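Local coordinates for Glyoxalase/bleomycin resistance protein/dioxygenase (Nocardioides sp., PDB 4MYM) that is of unknown specific function but probably acts as a metal-dependent enzyme or drug-binding protein of the glyoxalase/bleomycin resistance/dioxygenase superfamily, at residues Thr50-Thr55 with Glu116-Arg121; Glu124-Pro129 with Tyr140-Cys145; Ala136-Phe141 with Phe148-Ala153. All blocks are in the same frame, centred on the assembly; numbering follows the deposited sequence.

Interaction 1: Thr50-Thr55 with Glu116-Arg121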
loop_
_atom_site.group_PDB
_atom_site.type_symbol
_atom_site.label_atom_id
_atom_site.label_comp_id
_atom_site.label_asym_id
_atom_site.label_seq_id
_atom_site.Cartn_x
_atom_site.Cartn_y
_atom_site.Cartn_z
ATOM N N THR A 50 -13.570 -1.054 13.289
ATOM C CA THR A 50 -13.902 -1.904 14.450
ATOM C C THR A 50 -12.909 -3.048 14.675
ATOM O O THR A 50 -12.625 -3.393 15.822
ATOM C CB THR A 50 -15.321 -2.482 14.356
ATOM O OG1 THR A 50 -15.356 -3.475 13.334
ATOM C CG2 THR A 50 -16.335 -1.378 14.055
ATOM N N LYS A 51 -12.369 -3.627 13.603
ATOM C CA LYS A 51 -11.453 -4.767 13.740
ATOM C C LYS A 51 -10.010 -4.345 13.909
ATOM O O LYS A 51 -9.286 -4.936 14.714
ATOM C CB LYS A 51 -11.539 -5.713 12.547
ATOM C CG LYS A 51 -12.939 -6.152 12.168
ATOM C CD LYS A 51 -13.563 -7.023 13.224
ATOM C CE LYS A 51 -14.877 -7.629 12.743
ATOM N NZ LYS A 51 -14.697 -8.424 11.504
ATOM N N LEU A 52 -9.568 -3.345 13.139
ATOM C CA LEU A 52 -8.163 -2.936 13.182
ATOM C C LEU A 52 -7.877 -1.602 13.880
ATOM O O LEU A 52 -6.715 -1.236 14.006
ATOM C CB LEU A 52 -7.572 -2.909 11.766
ATOM C CG LEU A 52 -7.647 -4.212 10.982
ATOM C CD1 LEU A 52 -6.936 -4.056 9.650
ATOM C CD2 LEU A 52 -7.037 -5.350 11.806
ATOM N N GLY A 53 -8.914 -0.885 14.310
ATOM C CA GLY A 53 -8.752 0.313 15.141
ATOM C C GLY A 53 -8.395 1.599 14.425
ATOM O O GLY A 53 -7.875 2.534 15.049
ATOM N N TYR A 54 -8.669 1.664 13.121
ATOM C CA TYR A 54 -8.443 2.893 12.373
ATOM C C TYR A 54 -9.532 3.895 12.722
ATOM O O TYR A 54 -10.644 3.513 13.120
ATOM C CB TYR A 54 -8.383 2.613 10.854
ATOM C CG TYR A 54 -7.053 2.045 10.398
ATOM C CD1 TYR A 54 -6.837 0.670 10.349
ATOM C CD2 TYR A 54 -6.003 2.880 10.015
ATOM C CE1 TYR A 54 -5.622 0.147 9.947
ATOM C CE2 TYR A 54 -4.797 2.359 9.607
ATOM C CZ TYR A 54 -4.610 0.989 9.576
ATOM O OH TYR A 54 -3.401 0.465 9.175
ATOM N N THR A 55 -9.211 5.182 12.606
ATOM C CA THR A 55 -10.186 6.239 12.880
ATOM C C THR A 55 -10.429 7.063 11.617
ATOM O O THR A 55 -9.476 7.512 10.987
ATOM C CB THR A 55 -9.683 7.172 14.000
ATOM O OG1 THR A 55 -9.466 6.402 15.185
ATOM C CG2 THR A 55 -10.705 8.279 14.298
ATOM N N GLU A 116 -4.139 -13.520 18.924
ATOM C CA GLU A 116 -5.263 -13.766 19.833
ATOM C C GLU A 116 -6.209 -12.561 19.950
ATOM O O GLU A 116 -7.425 -12.743 19.944
ATOM C CB GLU A 116 -4.765 -14.230 21.216
ATOM C CG GLU A 116 -3.953 -15.521 21.195
ATOM C CD GLU A 116 -4.716 -16.752 20.682
ATOM O OE1 GLU A 116 -5.949 -16.688 20.506
ATOM O OE2 GLU A 116 -4.072 -17.806 20.457
ATOM N N ARG A 117 -5.676 -11.336 20.005
ATOM C CA ARG A 117 -6.521 -10.145 20.106
ATOM C C ARG A 117 -7.343 -9.970 18.830
ATOM O O ARG A 117 -8.544 -9.702 18.880
ATOM C CB ARG A 117 -5.683 -8.871 20.359
ATOM C CG ARG A 117 -4.991 -8.840 21.717
ATOM C CD ARG A 117 -4.251 -7.530 22.003
ATOM N NE ARG A 117 -3.609 -7.536 23.334
ATOM C CZ ARG A 117 -4.112 -7.000 24.455
ATOM N NH1 ARG A 117 -5.293 -6.378 24.466
ATOM N NH2 ARG A 117 -3.419 -7.076 25.590
ATOM N N LEU A 118 -6.695 -10.145 17.684
ATOM C CA LEU A 118 -7.376 -9.956 16.400
ATOM C C LEU A 118 -8.417 -11.050 16.166
ATOM O O LEU A 118 -9.534 -10.784 15.723
ATOM C CB LEU A 118 -6.356 -9.923 15.259
ATOM C CG LEU A 118 -5.541 -8.625 15.150
ATOM C CD1 LEU A 118 -4.430 -8.780 14.130
ATOM C CD2 LEU A 118 -6.438 -7.461 14.764
ATOM N N ARG A 119 -8.046 -12.277 16.490
ATOM C CA ARG A 119 -8.951 -13.405 16.322
ATOM C C ARG A 119 -10.198 -13.213 17.166
ATOM O O ARG A 119 -11.305 -13.496 16.715
ATOM C CB ARG A 119 -8.239 -14.702 16.697
ATOM C CG ARG A 119 -9.040 -15.932 16.360
ATOM C CD ARG A 119 -8.129 -17.136 16.264
ATOM N NE ARG A 119 -8.831 -18.353 16.654
ATOM C CZ ARG A 119 -8.559 -19.089 17.732
ATOM N NH1 ARG A 119 -7.577 -18.764 18.572
ATOM N NH2 ARG A 119 -9.280 -20.177 17.967
ATOM N N ALA A 120 -10.015 -12.691 18.376
ATOM C CA ALA A 120 -11.133 -12.367 19.275
ATOM C C ALA A 120 -12.067 -11.295 18.702
ATOM O O ALA A 120 -13.250 -11.244 19.051
ATOM C CB ALA A 120 -10.596 -11.936 20.643
ATOM N N ARG A 121 -11.555 -10.446 17.815
ATOM C CA ARG A 121 -12.393 -9.433 17.173
ATOM C C ARG A 121 -13.010 -9.904 15.864
ATOM O O ARG A 121 -13.674 -9.125 15.191
ATOM C CB ARG A 121 -11.600 -8.145 16.923
ATOM C CG ARG A 121 -11.105 -7.469 18.188
ATOM C CD ARG A 121 -10.564 -6.068 17.911
ATOM N NE ARG A 121 -9.495 -5.727 18.856
ATOM C CZ ARG A 121 -8.208 -5.536 18.551
ATOM N NH1 ARG A 121 -7.770 -5.606 17.290
ATOM N NH2 ARG A 121 -7.342 -5.242 19.521
#
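Arg121 and Lys51 anchor a contact between two helix ends, in which the C-terminal ends of helices 41-51 and 108-120, with the residues just after them, meet through one side chain-to-backbone hydrogen bond and a leucine pair beneath it. Arg121 NH1 donates to Lys51 O over 3.1 Å. The N-H is bent away from a straight line (142° at the hydrogen), although the nitrogen lies nearly along the C=O axis, and the oxygen sits 24° out of the guanidinium plane. A bend at chi3 of the arginine (-149°) turns the end of an otherwise extended chain onto this carbonyl, and Arg121 CD lies alongside as well, 3.6 Å from Lys51 O. A carbonyl near the end of helix 41-51, with its partial negative charge, probably suits the cationic group. Arg117 O lies over one face of the guanidinium, near its rim, and Arg121 also packs against Val26 of the second subunit. Next to the polar bond, Leu52 and Leu118 cross at an angle and touch by single methyls, Leu52 CD2 to Leu118 CD2 at 3.7 Å; Leu118 CD2 also packs against Lys51 O. Both leucines continue inward onto Phe141 of strand 136-142 and Tyr151 of strand 147-154.

Interaction 2: Glu124-Pro129 with Tyr140-Cys145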
loop_
_atom_site.group_PDB
_atom_site.type_symbol
_atom_site.label_atom_id
_atom_site.label_comp_id
_atom_site.label_asym_id
_atom_site.label_seq_id
_atom_site.Cartn_x
_atom_site.Cartn_y
_atom_site.Cartn_z
ATOM N N GLU A 124 -10.057 -13.405 10.596
ATOM C CA GLU A 124 -9.878 -14.802 10.195
ATOM C C GLU A 124 -8.527 -14.957 9.558
ATOM O O GLU A 124 -8.232 -14.309 8.559
ATOM C CB GLU A 124 -10.959 -15.209 9.193
ATOM C CG GLU A 124 -12.362 -15.052 9.737
ATOM C CD GLU A 124 -13.434 -15.553 8.785
ATOM O OE1 GLU A 124 -13.086 -16.086 7.712
ATOM O OE2 GLU A 124 -14.631 -15.440 9.130
ATOM N N PHE A 125 -7.702 -15.826 10.120
ATOM C CA PHE A 125 -6.343 -15.975 9.664
ATOM C C PHE A 125 -6.194 -17.180 8.758
ATOM O O PHE A 125 -6.893 -18.184 8.930
ATOM C CB PHE A 125 -5.423 -16.126 10.868
ATOM C CG PHE A 125 -5.254 -14.865 11.644
ATOM C CD1 PHE A 125 -6.116 -14.545 12.682
ATOM C CD2 PHE A 125 -4.230 -13.981 11.318
ATOM C CE1 PHE A 125 -5.961 -13.360 13.383
ATOM C CE2 PHE A 125 -4.064 -12.808 12.028
ATOM C CZ PHE A 125 -4.926 -12.497 13.057
ATOM N N TYR A 126 -5.268 -17.098 7.810
ATOM C CA TYR A 126 -4.992 -18.249 6.952
ATOM C C TYR A 126 -4.345 -19.418 7.691
ATOM O O TYR A 126 -4.492 -20.562 7.275
ATOM C CB TYR A 126 -4.115 -17.840 5.788
ATOM C CG TYR A 126 -4.825 -16.927 4.821
ATOM C CD1 TYR A 126 -5.725 -17.442 3.885
ATOM C CD2 TYR A 126 -4.611 -15.558 4.840
ATOM C CE1 TYR A 126 -6.380 -16.620 2.987
ATOM C CE2 TYR A 126 -5.254 -14.722 3.938
ATOM C CZ TYR A 126 -6.131 -15.267 3.005
ATOM O OH TYR A 126 -6.786 -14.461 2.103
ATOM N N SER A 127 -3.602 -19.117 8.756
ATOM C CA SER A 127 -2.952 -20.130 9.592
ATOM C C SER A 127 -2.663 -19.496 10.932
ATOM O O SER A 127 -2.564 -18.257 11.013
ATOM C CB SER A 127 -1.599 -20.572 9.029
ATOM O OG SER A 127 -1.667 -20.877 7.660
ATOM N N PRO A 128 -2.502 -20.325 11.986
ATOM C CA PRO A 128 -1.991 -19.750 13.232
ATOM C C PRO A 128 -0.570 -19.265 13.059
ATOM O O PRO A 128 0.086 -19.602 12.069
ATOM C CB PRO A 128 -2.011 -20.941 14.218
ATOM C CG PRO A 128 -3.001 -21.894 13.639
ATOM C CD PRO A 128 -2.845 -21.750 12.144
ATOM N N PRO A 129 -0.054 -18.517 14.058
ATOM C CA PRO A 129 1.319 -18.059 14.022
ATOM C C PRO A 129 2.286 -19.177 13.654
ATOM O O PRO A 129 2.117 -20.313 14.111
ATOM C CB PRO A 129 1.561 -17.583 15.459
ATOM C CG PRO A 129 0.230 -17.107 15.915
ATOM C CD PRO A 129 -0.774 -18.021 15.244
ATOM N N TYR A 140 -1.137 -14.071 8.682
ATOM C CA TYR A 140 -1.762 -13.508 7.472
ATOM C C TYR A 140 -3.292 -13.554 7.587
ATOM O O TYR A 140 -3.840 -14.534 8.095
ATOM C CB TYR A 140 -1.293 -14.295 6.253
ATOM C CG TYR A 140 0.196 -14.259 6.043
ATOM C CD1 TYR A 140 0.793 -13.197 5.383
ATOM C CD2 TYR A 140 1.013 -15.286 6.504
ATOM C CE1 TYR A 140 2.160 -13.156 5.188
ATOM C CE2 TYR A 140 2.376 -15.258 6.312
ATOM C CZ TYR A 140 2.945 -14.186 5.668
ATOM O OH TYR A 140 4.292 -14.149 5.498
ATOM N N PHE A 141 -3.975 -12.487 7.154
ATOM C CA PHE A 141 -5.423 -12.431 7.109
ATOM C C PHE A 141 -5.924 -11.593 5.930
ATOM O O PHE A 141 -5.289 -10.591 5.577
ATOM C CB PHE A 141 -6.051 -11.938 8.433
ATOM C CG PHE A 141 -5.650 -10.541 8.856
ATOM C CD1 PHE A 141 -6.473 -9.452 8.582
ATOM C CD2 PHE A 141 -4.497 -10.328 9.592
ATOM C CE1 PHE A 141 -6.136 -8.179 9.007
ATOM C CE2 PHE A 141 -4.153 -9.054 10.025
ATOM C CZ PHE A 141 -4.972 -7.981 9.734
ATOM N N PRO A 142 -7.043 -12.015 5.307
ATOM C CA PRO A 142 -7.672 -11.227 4.254
ATOM C C PRO A 142 -8.420 -10.010 4.794
ATOM O O PRO A 142 -8.976 -10.046 5.896
ATOM C CB PRO A 142 -8.678 -12.207 3.642
ATOM C CG PRO A 142 -9.097 -13.057 4.792
ATOM C CD PRO A 142 -7.883 -13.180 5.678
ATOM N N GLY A 143 -8.406 -8.926 4.028
ATOM C CA GLY A 143 -9.305 -7.802 4.276
ATOM C C GLY A 143 -10.378 -7.786 3.192
ATOM O O GLY A 143 -10.348 -8.609 2.279
ATOM N N PRO A 144 -11.333 -6.855 3.292
ATOM C CA PRO A 144 -12.485 -6.806 2.388
ATOM C C PRO A 144 -12.232 -6.155 1.005
ATOM O O PRO A 144 -13.157 -6.094 0.188
ATOM C CB PRO A 144 -13.516 -5.995 3.182
ATOM C CG PRO A 144 -12.716 -5.143 4.123
ATOM C CD PRO A 144 -11.449 -5.900 4.416
ATOM N N CYS A 145 -11.019 -5.677 0.738
ATOM C CA CYS A 145 -10.726 -5.011 -0.532
ATOM C C CYS A 145 -9.727 -5.782 -1.392
ATOM O O CYS A 145 -8.924 -5.182 -2.132
ATOM C CB CYS A 145 -10.217 -3.591 -0.259
ATOM S SG CYS A 145 -11.456 -2.521 0.492
HETATM O O HOH W 1 -10.030 -11.465 8.220
HETATM O O HOH W 2 -1.362 -16.846 9.062
#
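Phe125 carries CG anti to its own carbonyl carbon (chi1 -71°), whereas Phe141 tucks CG between backbone nitrogen and carbonyl carbon (chi1 61°), and these two settings bring the rings side by side, pointing the same way. They form an offset edge-to-face pair: the edge of Phe141 is turned toward the face of Phe125, the planes stand 71° apart and the centroids are separated by 5.4 Å. Phe125 CE2 and Phe141 CD2 make the nearest ring approach at 3.5 Å, and Phe141 CB lies over a face of the Phe125 ring. The backbones are joined by Tyr126 N, which donates a fairly straight bond of 2.9 Å to Tyr140 O; the same oxygen receives a CA-H contact from Phe125. Two waters bridge the backbones, one to each side of this bond. One links Glu124 N with Pro142 O, and the other accepts from Tyr140 N (2.8 Å) and donates to Ser127 O (2.7 Å). The Tyr126 ring runs out across Pro142, with CE2 3.5 Å from Pro142 CD and OH 3.3 Å from Pro142 CB, and also meets Pro88 of the second subunit. The contact thus lays the loop between helix 108-120 and strand 130-132 along the end of strand 136-142, while Phe125 packs against Tyr115 and Leu118 of that helix.

Interaction 3: Ala136-Phe141 with Phe148-Ala153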
loop_
_atom_site.group_PDB
_atom_site.type_symbol
_atom_site.label_atom_id
_atom_site.label_comp_id
_atom_site.label_asym_id
_atom_site.label_seq_id
_atom_site.Cartn_x
_atom_site.Cartn_y
_atom_site.Cartn_z
ATOM N N ALA A 136 11.266 -15.019 9.820
ATOM C CA ALA A 136 10.230 -14.239 10.488
ATOM C C ALA A 136 9.123 -15.126 11.003
ATOM O O ALA A 136 8.835 -16.183 10.426
ATOM C CB ALA A 136 9.657 -13.188 9.540
ATOM N N ARG A 137 8.491 -14.680 12.094
ATOM C CA ARG A 137 7.281 -15.267 12.594
ATOM C C ARG A 137 6.138 -14.382 12.098
ATOM O O ARG A 137 6.141 -13.169 12.347
ATOM C CB ARG A 137 7.310 -15.348 14.124
ATOM C CG ARG A 137 6.058 -15.936 14.744
ATOM C CD ARG A 137 6.304 -16.370 16.186
ATOM N NE ARG A 137 5.227 -17.185 16.727
ATOM C CZ ARG A 137 5.128 -18.512 16.607
ATOM N NH1 ARG A 137 6.026 -19.212 15.935
ATOM N NH2 ARG A 137 4.101 -19.151 17.167
ATOM N N CYS A 138 5.196 -14.987 11.370
ATOM C CA CYS A 138 4.163 -14.249 10.633
ATOM C C CYS A 138 2.763 -14.763 10.829
ATOM O O CYS A 138 2.546 -15.959 11.095
ATOM C CB CYS A 138 4.442 -14.295 9.130
ATOM S SG CYS A 138 6.105 -13.819 8.682
ATOM N N ILE A 139 1.808 -13.848 10.666
ATOM C CA ILE A 139 0.407 -14.201 10.543
ATOM C C ILE A 139 -0.183 -13.437 9.354
ATOM O O ILE A 139 0.244 -12.315 9.042
ATOM C CB ILE A 139 -0.391 -13.923 11.830
ATOM C CG1 ILE A 139 -0.202 -12.474 12.304
ATOM C CG2 ILE A 139 0.046 -14.920 12.913
ATOM C CD1 ILE A 139 -0.896 -12.152 13.611
ATOM N N TYR A 140 -1.137 -14.071 8.682
ATOM C CA TYR A 140 -1.762 -13.508 7.472
ATOM C C TYR A 140 -3.292 -13.554 7.587
ATOM O O TYR A 140 -3.840 -14.534 8.095
ATOM C CB TYR A 140 -1.293 -14.295 6.253
ATOM C CG TYR A 140 0.196 -14.259 6.043
ATOM C CD1 TYR A 140 0.793 -13.197 5.383
ATOM C CD2 TYR A 140 1.013 -15.286 6.504
ATOM C CE1 TYR A 140 2.160 -13.156 5.188
ATOM C CE2 TYR A 140 2.376 -15.258 6.312
ATOM C CZ TYR A 140 2.945 -14.186 5.668
ATOM O OH TYR A 140 4.292 -14.149 5.498
ATOM N N PHE A 141 -3.975 -12.487 7.154
ATOM C CA PHE A 141 -5.423 -12.431 7.109
ATOM C C PHE A 141 -5.924 -11.593 5.930
ATOM O O PHE A 141 -5.289 -10.591 5.577
ATOM C CB PHE A 141 -6.051 -11.938 8.433
ATOM C CG PHE A 141 -5.650 -10.541 8.856
ATOM C CD1 PHE A 141 -6.473 -9.452 8.582
ATOM C CD2 PHE A 141 -4.497 -10.328 9.592
ATOM C CE1 PHE A 141 -6.136 -8.179 9.007
ATOM C CE2 PHE A 141 -4.153 -9.054 10.025
ATOM C CZ PHE A 141 -4.972 -7.981 9.734
ATOM N N PHE A 148 -4.543 -8.781 1.438
ATOM C CA PHE A 148 -4.281 -9.441 2.712
ATOM C C PHE A 148 -3.256 -8.670 3.514
ATOM O O PHE A 148 -2.468 -7.890 2.964
ATOM C CB PHE A 148 -3.877 -10.915 2.556
ATOM C CG PHE A 148 -2.560 -11.168 1.873
ATOM C CD1 PHE A 148 -2.379 -10.916 0.511
ATOM C CD2 PHE A 148 -1.517 -11.766 2.568
ATOM C CE1 PHE A 148 -1.174 -11.211 -0.114
ATOM C CE2 PHE A 148 -0.314 -12.048 1.953
ATOM C CZ PHE A 148 -0.142 -11.789 0.609
ATOM N N TRP A 149 -3.293 -8.915 4.814
ATOM C CA TRP A 149 -2.409 -8.302 5.801
ATOM C C TRP A 149 -1.445 -9.327 6.368
ATOM O O TRP A 149 -1.801 -10.502 6.563
ATOM C CB TRP A 149 -3.238 -7.724 6.942
ATOM C CG TRP A 149 -4.081 -6.530 6.554
ATOM C CD1 TRP A 149 -5.192 -6.524 5.756
ATOM C CD2 TRP A 149 -3.888 -5.175 6.975
ATOM N NE1 TRP A 149 -5.695 -5.246 5.644
ATOM C CE2 TRP A 149 -4.911 -4.398 6.379
ATOM C CE3 TRP A 149 -2.945 -4.540 7.794
ATOM C CZ2 TRP A 149 -5.016 -3.010 6.581
ATOM C CZ3 TRP A 149 -3.042 -3.178 7.986
ATOM C CH2 TRP A 149 -4.072 -2.424 7.381
ATOM N N GLU A 150 -0.220 -8.878 6.604
ATOM C CA GLU A 150 0.804 -9.656 7.247
ATOM C C GLU A 150 1.269 -8.869 8.472
ATOM O O GLU A 150 1.541 -7.677 8.375
ATOM C CB GLU A 150 1.977 -9.873 6.316
ATOM C CG GLU A 150 3.147 -10.628 6.954
ATOM C CD GLU A 150 4.427 -10.520 6.173
ATOM O OE1 GLU A 150 4.884 -9.380 5.922
ATOM O OE2 GLU A 150 5.012 -11.561 5.831
ATOM N N TYR A 151 1.294 -9.524 9.627
ATOM C CA TYR A 151 2.022 -9.017 10.786
ATOM C C TYR A 151 3.219 -9.939 10.881
ATOM O O TYR A 151 3.074 -11.165 10.790
ATOM C CB TYR A 151 1.193 -9.086 12.072
ATOM C CG TYR A 151 0.090 -8.073 12.256
ATOM C CD1 TYR A 151 -0.637 -7.562 11.179
ATOM C CD2 TYR A 151 -0.280 -7.659 13.534
ATOM C CE1 TYR A 151 -1.655 -6.649 11.367
ATOM C CE2 TYR A 151 -1.307 -6.755 13.724
ATOM C CZ TYR A 151 -1.988 -6.248 12.634
ATOM O OH TYR A 151 -3.022 -5.360 12.831
ATOM N N PHE A 152 4.416 -9.374 11.004
ATOM C CA PHE A 152 5.628 -10.166 11.027
ATOM C C PHE A 152 6.605 -9.586 12.042
ATOM O O PHE A 152 6.551 -8.391 12.349
ATOM C CB PHE A 152 6.291 -10.285 9.650
ATOM C CG PHE A 152 6.965 -9.021 9.161
ATOM C CD1 PHE A 152 6.223 -7.991 8.585
ATOM C CD2 PHE A 152 8.338 -8.875 9.244
ATOM C CE1 PHE A 152 6.839 -6.828 8.138
ATOM C CE2 PHE A 152 8.952 -7.708 8.802
ATOM C CZ PHE A 152 8.207 -6.697 8.239
ATOM N N ALA A 153 7.458 -10.459 12.566
ATOM C CA ALA A 153 8.580 -10.053 13.408
ATOM C C ALA A 153 9.772 -10.971 13.146
ATOM O O ALA A 153 9.620 -12.185 12.951
ATOM C CB ALA A 153 8.175 -10.056 14.866
#
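Trp149 places its CB over one face of the Phe141 ring, 3.5 Å from the centroid and 20° off the ring normal, a CH-pi contact. The five-membered ring of the indole is almost parallel to the phenyl, with planes 5° apart, but offset, with little ring-on-ring cover. Tyr151 completes an aromatic cluster from another direction: Tyr151 CE1 comes to the edge of the Phe141 ring, 3.7 Å from Phe141 CE2. Farther along the same face, Ile139 CG1 packs against Tyr151 CB at 3.7 Å. Trp149 NE1 is hydrogen-bonded to OE2 of Glu147, at the start of the same strand. These side chains stand on a beta hairpin, the antiparallel strands 136-142 and 147-154, held by paired backbone bonds at Arg137-Ala153, Ile139-Tyr151 and Phe141-Trp149. The hairpin occupies the two central positions of a four-stranded mixed sheet of order 1-4-3-2, consistent with the beta-alpha-beta-beta-beta modules of this superfamily. On the other face, Tyr140 and Glu150 lie side by side in a non-hydrogen-bonded pair. Tyr140 OH gives a weak hydrogen bond to Glu150 OE2 (2.7 Å), and Glu150 CG lies 3.2 Å from Tyr140 CE1. Glu150 OE1 is hydrogen-bonded to a bound bis-tris molecule, probably from the crystallisation liquor, which may mark a pocket on this face. Phe148 presents its ring edge to Tyr140, with Phe148 CE2 3.8 Å from Tyr140 CD1. Next along this face, Cys138 SG touches Phe152 CB at 3.7 Å. At the far end of the ladder Arg137, with CG anti to its backbone nitrogen and the chain extended (chi1 179°), carries its guanidinium away from strand 147-154 to salt bridges with Asp112 of helix 108-120 and Asp131 of strand 130-132.

From the N terminus, interaction 1 closes the widest loop, bringing the end of helix 41-51 to the end of helix 108-120 across 60 intervening residues that hold both strands and helix. The chain then enters interaction 2, a short closure around strand 130-132 and the start of strand 136-142. Interaction 3 begins before interaction 2 has ended: the two share Tyr140 and Phe141, so they overlap in sequence and neither encloses the other, and a six-residue connection leads on to 148-153. Phe141 joins all three, since Leu52 and Leu118 of interaction 1 rest on its ring. Together they bind both helix ends and the 124-129 loop to one sheet, and each also touches the second subunit.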